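PDB 1WMI: type II toxin-antitoxin system RelE/ParE family toxin from Pyrococcus horikoshii, which probably acts as the RelE-like toxin of a type II toxin-antitoxin pair and is presumably neutralised by its partner antitoxin. Local coordinates for residues V5-H8 / K9-K13; K13-Q16 / S17-K20. All coordinates share one frame; numbering follows the deposited sequence.

How the contacts relate
Contacts 1 and 2 lie towards the two ends of the short helix 9-15. Contact 1 is the turn by which strand 4-8, an outermost strand of the sheet within this chain, passes into that helix; contact 2 is the turn by which the helix is left for the loop leading to helix 20-33. Their centres lie about 12 Å apart and they share Lys13. Contact 1 is partly buried, with its centre about 10 Å from that of the chain, and another protein chain extends the sheet beside it. Contact 2, its centre about 15 Å from the chain centre, is a surface contact. Strand 76-83 touches both, through Ile79 in contact 1 and Leu82 in contact 2.

Contact 1: V5-H8 / K9-K13; sequences VKIH and KQVVK
His8 caps the first turn of helix 9-15 with its ring: Gln10 N donates to His8 ND1 at 3.0 Å, fairly straight (158°) and with the donor in the ring plane, at the edge. The imidazole can reach it because CG stands anti to the backbone N (chi1 -173°), which carries the ring alongside the helix start. Val12 N reaches His8 O at 3.2 Å, nearly along the C=O axis, while Val11 N makes a weak bond to that oxygen. His8 is thus the N-cap residue, closing strand 4-8 and opening the helix; the axes of segments 5-8 and 9-13 stand 78° apart. On its outer edge the strand pairs antiparallel with a strand of another protein chain, and an aromatic side chain of that other chain meets the His8 ring edge-to-face. Gln10 runs beside the imidazole, its CG 3.6 Å from His8 CE1. Before the cap in sequence, Ile7 sets its CG2 branch against Val11 and Val12: Ile7 CG2 is tightly packed on Val11 CG1 at 3.4 Å, the side chains crossing at about a right angle, and lies 3.7 Å from Val12 CG2. Ile79 of strand 76-83 touches both Ile7 and Val11.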
loop_
_atom_site.group_PDB
_atom_site.type_symbol
_atom_site.label_atom_id
_atom_site.label_comp_id
_atom_site.label_asym_id
_atom_site.label_seq_id
_atom_site.Cartn_x
_atom_site.Cartn_y
_atom_site.Cartn_z
ATOM N N VAL A 5 20.744 7.821 6.692
ATOM C CA VAL A 5 19.607 7.302 7.439
ATOM C C VAL A 5 19.821 7.379 8.942
ATOM O O VAL A 5 20.850 6.933 9.464
ATOM C CB VAL A 5 19.316 5.822 7.071
ATOM C CG1 VAL A 5 18.083 5.331 7.807
ATOM C CG2 VAL A 5 19.117 5.689 5.573
ATOM N N LYS A 6 18.837 7.944 9.635
ATOM C CA LYS A 6 18.901 8.075 11.087
ATOM C C LYS A 6 17.696 7.394 11.732
ATOM O O LYS A 6 16.608 7.314 11.153
ATOM C CB LYS A 6 18.954 9.556 11.491
ATOM C CG LYS A 6 20.237 10.266 11.062
ATOM C CD LYS A 6 20.113 11.785 11.178
ATOM C CE LYS A 6 20.041 12.275 12.627
ATOM N NZ LYS A 6 21.380 12.490 13.259
ATOM N N ILE A 7 17.907 6.894 12.940
ATOM C CA ILE A 7 16.862 6.204 13.667
ATOM C C ILE A 7 16.646 6.892 15.000
ATOM O O ILE A 7 17.604 7.260 15.679
ATOM C CB ILE A 7 17.254 4.738 13.911
ATOM C CG1 ILE A 7 17.746 4.122 12.600
ATOM C CG2 ILE A 7 16.065 3.966 14.440
ATOM C CD1 ILE A 7 18.113 2.676 12.706
ATOM N N HIS A 8 15.381 7.079 15.366
ATOM C CA HIS A 8 15.070 7.720 16.629
ATOM C C HIS A 8 15.384 6.727 17.736
ATOM O O HIS A 8 15.181 5.523 17.576
ATOM C CB HIS A 8 13.601 8.140 16.683
ATOM C CG HIS A 8 13.258 8.950 17.896
ATOM N ND1 HIS A 8 13.318 8.434 19.169
ATOM C CD2 HIS A 8 12.892 10.245 18.028
ATOM C CE1 HIS A 8 13.005 9.380 20.040
ATOM N NE2 HIS A 8 12.744 10.487 19.372
ATOM N N LYS A 9 15.889 7.249 18.848
ATOM C CA LYS A 9 16.277 6.454 20.011
ATOM C C LYS A 9 15.254 5.408 20.432
ATOM O O LYS A 9 15.609 4.249 20.659
ATOM C CB LYS A 9 16.554 7.377 21.197
ATOM C CG LYS A 9 17.806 7.042 21.996
ATOM C CD LYS A 9 19.079 7.440 21.260
ATOM C CE LYS A 9 20.179 7.798 22.262
ATOM N NZ LYS A 9 21.490 8.085 21.619
ATOM N N GLN A 10 13.991 5.812 20.539
ATOM C CA GLN A 10 12.940 4.893 20.955
ATOM C C GLN A 10 12.711 3.758 19.960
ATOM O O GLN A 10 12.270 2.679 20.345
ATOM C CB GLN A 10 11.625 5.645 21.195
ATOM C CG GLN A 10 11.697 6.774 22.229
ATOM C CD GLN A 10 12.368 6.369 23.542
ATOM O OE1 GLN A 10 12.117 5.290 24.080
ATOM N NE2 GLN A 10 13.213 7.250 24.070
ATOM N N VAL A 11 12.990 4.004 18.681
ATOM C CA VAL A 11 12.838 2.968 17.659
ATOM C C VAL A 11 13.925 1.927 17.881
ATOM O O VAL A 11 13.661 0.724 17.874
ATOM C CB VAL A 11 12.987 3.541 16.219
ATOM C CG1 VAL A 11 13.192 2.396 15.214
ATOM C CG2 VAL A 11 11.741 4.345 15.847
ATOM N N VAL A 12 15.153 2.394 18.077
ATOM C CA VAL A 12 16.271 1.484 18.314
ATOM C C VAL A 12 15.918 0.530 19.459
ATOM O O VAL A 12 16.182 -0.667 19.387
ATOM C CB VAL A 12 17.573 2.267 18.677
ATOM C CG1 VAL A 12 18.680 1.299 19.112
ATOM C CG2 VAL A 12 18.044 3.081 17.471
ATOM N N LYS A 13 15.301 1.063 20.507
ATOM C CA LYS A 13 14.927 0.250 21.657
ATOM C C LYS A 13 13.871 -0.784 21.283
ATOM O O LYS A 13 13.991 -1.954 21.636
ATOM C CB LYS A 13 14.398 1.140 22.787
ATOM C CG LYS A 13 14.056 0.386 24.070
ATOM C CD LYS A 13 13.364 1.293 25.083
ATOM C CE LYS A 13 13.203 0.591 26.422
ATOM N NZ LYS A 13 12.513 -0.723 26.268
#

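Contact 2: K13-Q16 / S17-K20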
loop_
_atom_site.group_PDB
_atom_site.type_symbol
_atom_site.label_atom_id
_atom_site.label_comp_id
_atom_site.label_asym_id
_atom_site.label_seq_id
_atom_site.Cartn_x
_atom_site.Cartn_y
_atom_site.Cartn_z
ATOM N N LYS A 13 15.301 1.063 20.507
ATOM C CA LYS A 13 14.927 0.250 21.657
ATOM C C LYS A 13 13.871 -0.784 21.283
ATOM O O LYS A 13 13.991 -1.954 21.636
ATOM C CB LYS A 13 14.398 1.140 22.787
ATOM C CG LYS A 13 14.056 0.386 24.070
ATOM C CD LYS A 13 13.364 1.293 25.083
ATOM C CE LYS A 13 13.203 0.591 26.422
ATOM N NZ LYS A 13 12.513 -0.723 26.268
ATOM N N ALA A 14 12.842 -0.348 20.561
ATOM C CA ALA A 14 11.757 -1.240 20.146
ATOM C C ALA A 14 12.256 -2.353 19.225
ATOM O O ALA A 14 11.701 -3.456 19.195
ATOM C CB ALA A 14 10.662 -0.432 19.444
ATOM N N LEU A 15 13.319 -2.038 18.491
ATOM C CA LEU A 15 13.949 -2.938 17.531
ATOM C C LEU A 15 14.513 -4.196 18.172
ATOM O O LEU A 15 14.669 -5.225 17.520
ATOM C CB LEU A 15 15.071 -2.185 16.811
ATOM C CG LEU A 15 15.079 -2.078 15.284
ATOM C CD1 LEU A 15 13.666 -1.929 14.725
ATOM C CD2 LEU A 15 15.957 -0.886 14.900
ATOM N N GLN A 16 14.810 -4.122 19.458
ATOM C CA GLN A 16 15.384 -5.262 20.142
ATOM C C GLN A 16 14.376 -6.351 20.523
ATOM O O GLN A 16 14.760 -7.449 20.930
ATOM C CB GLN A 16 16.117 -4.778 21.377
ATOM C CG GLN A 16 17.068 -5.794 21.918
ATOM C CD GLN A 16 17.735 -5.323 23.171
ATOM O OE1 GLN A 16 17.124 -5.281 24.241
ATOM N NE2 GLN A 16 18.999 -4.949 23.054
ATOM N N SER A 17 13.091 -6.044 20.387
ATOM C CA SER A 17 12.037 -6.998 20.712
ATOM C C SER A 17 11.772 -7.892 19.514
ATOM O O SER A 17 11.062 -8.889 19.608
ATOM C CB SER A 17 10.748 -6.258 21.077
ATOM O OG SER A 17 10.921 -5.430 22.213
ATOM N N LEU A 18 12.357 -7.532 18.380
ATOM C CA LEU A 18 12.158 -8.294 17.159
ATOM C C LEU A 18 13.019 -9.533 17.000
ATOM O O LEU A 18 14.170 -9.583 17.449
ATOM C CB LEU A 18 12.367 -7.401 15.932
ATOM C CG LEU A 18 11.189 -6.543 15.462
ATOM C CD1 LEU A 18 10.592 -5.783 16.642
ATOM C CD2 LEU A 18 11.666 -5.588 14.370
ATOM N N PRO A 19 12.455 -10.558 16.346
ATOM C CA PRO A 19 13.140 -11.822 16.086
ATOM C C PRO A 19 14.339 -11.505 15.187
ATOM O O PRO A 19 14.296 -10.557 14.404
ATOM C CB PRO A 19 12.080 -12.638 15.351
ATOM C CG PRO A 19 10.791 -12.082 15.873
ATOM C CD PRO A 19 11.061 -10.612 15.874
ATOM N N LYS A 20 15.401 -12.289 15.309
ATOM C CA LYS A 20 16.604 -12.098 14.508
ATOM C C LYS A 20 16.209 -11.792 13.053
ATOM O O LYS A 20 16.676 -10.817 12.456
ATOM C CB LYS A 20 17.451 -13.375 14.592
ATOM C CG LYS A 20 18.910 -13.236 14.214
ATOM C CD LYS A 20 19.721 -14.395 14.802
ATOM C CE LYS A 20 19.316 -15.758 14.232
ATOM N NZ LYS A 20 19.848 -16.001 12.857
#
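Ser17 is tied to the end region of helix 9-15 by Ser17 N donating to Ala14 O at 3.2 Å. The N-H is fairly straight at 162°, yet the donor sits above the carbonyl plane, 54° out of it. Ser17 CB comes alongside the same oxygen, 3.5 Å from Ala14 O, and the chi1 of -61° turns OG to the side of its own N, leaving Ser17 OG 3.7 Å from Ala14 O. Leu18 approaches that carbonyl too: its CD1 methyl is 3.6 Å from Ala14 O, and its CB packs 3.5 Å from Leu15 O. Residues Leu15 to Leu18 form a type I beta turn, closed by a weak bond from Leu18 N to Leu15 O at 3.4 Å, and this turn takes the chain out of the helix towards Pro19, the N-cap residue of helix 20-33. The other branch of Leu18 turns to the buried Leu15, the two side chains crossing obliquely in a loose methyl contact, Leu15 CD1 to Leu18 CD2 at 4.2 Å. Leu82 of strand 76-83 touches the helix at both Ala14 and Leu15. Gln16, the second residue of the turn, has its CA to CB bond directed away from 17-20 and its chain extended beyond CG.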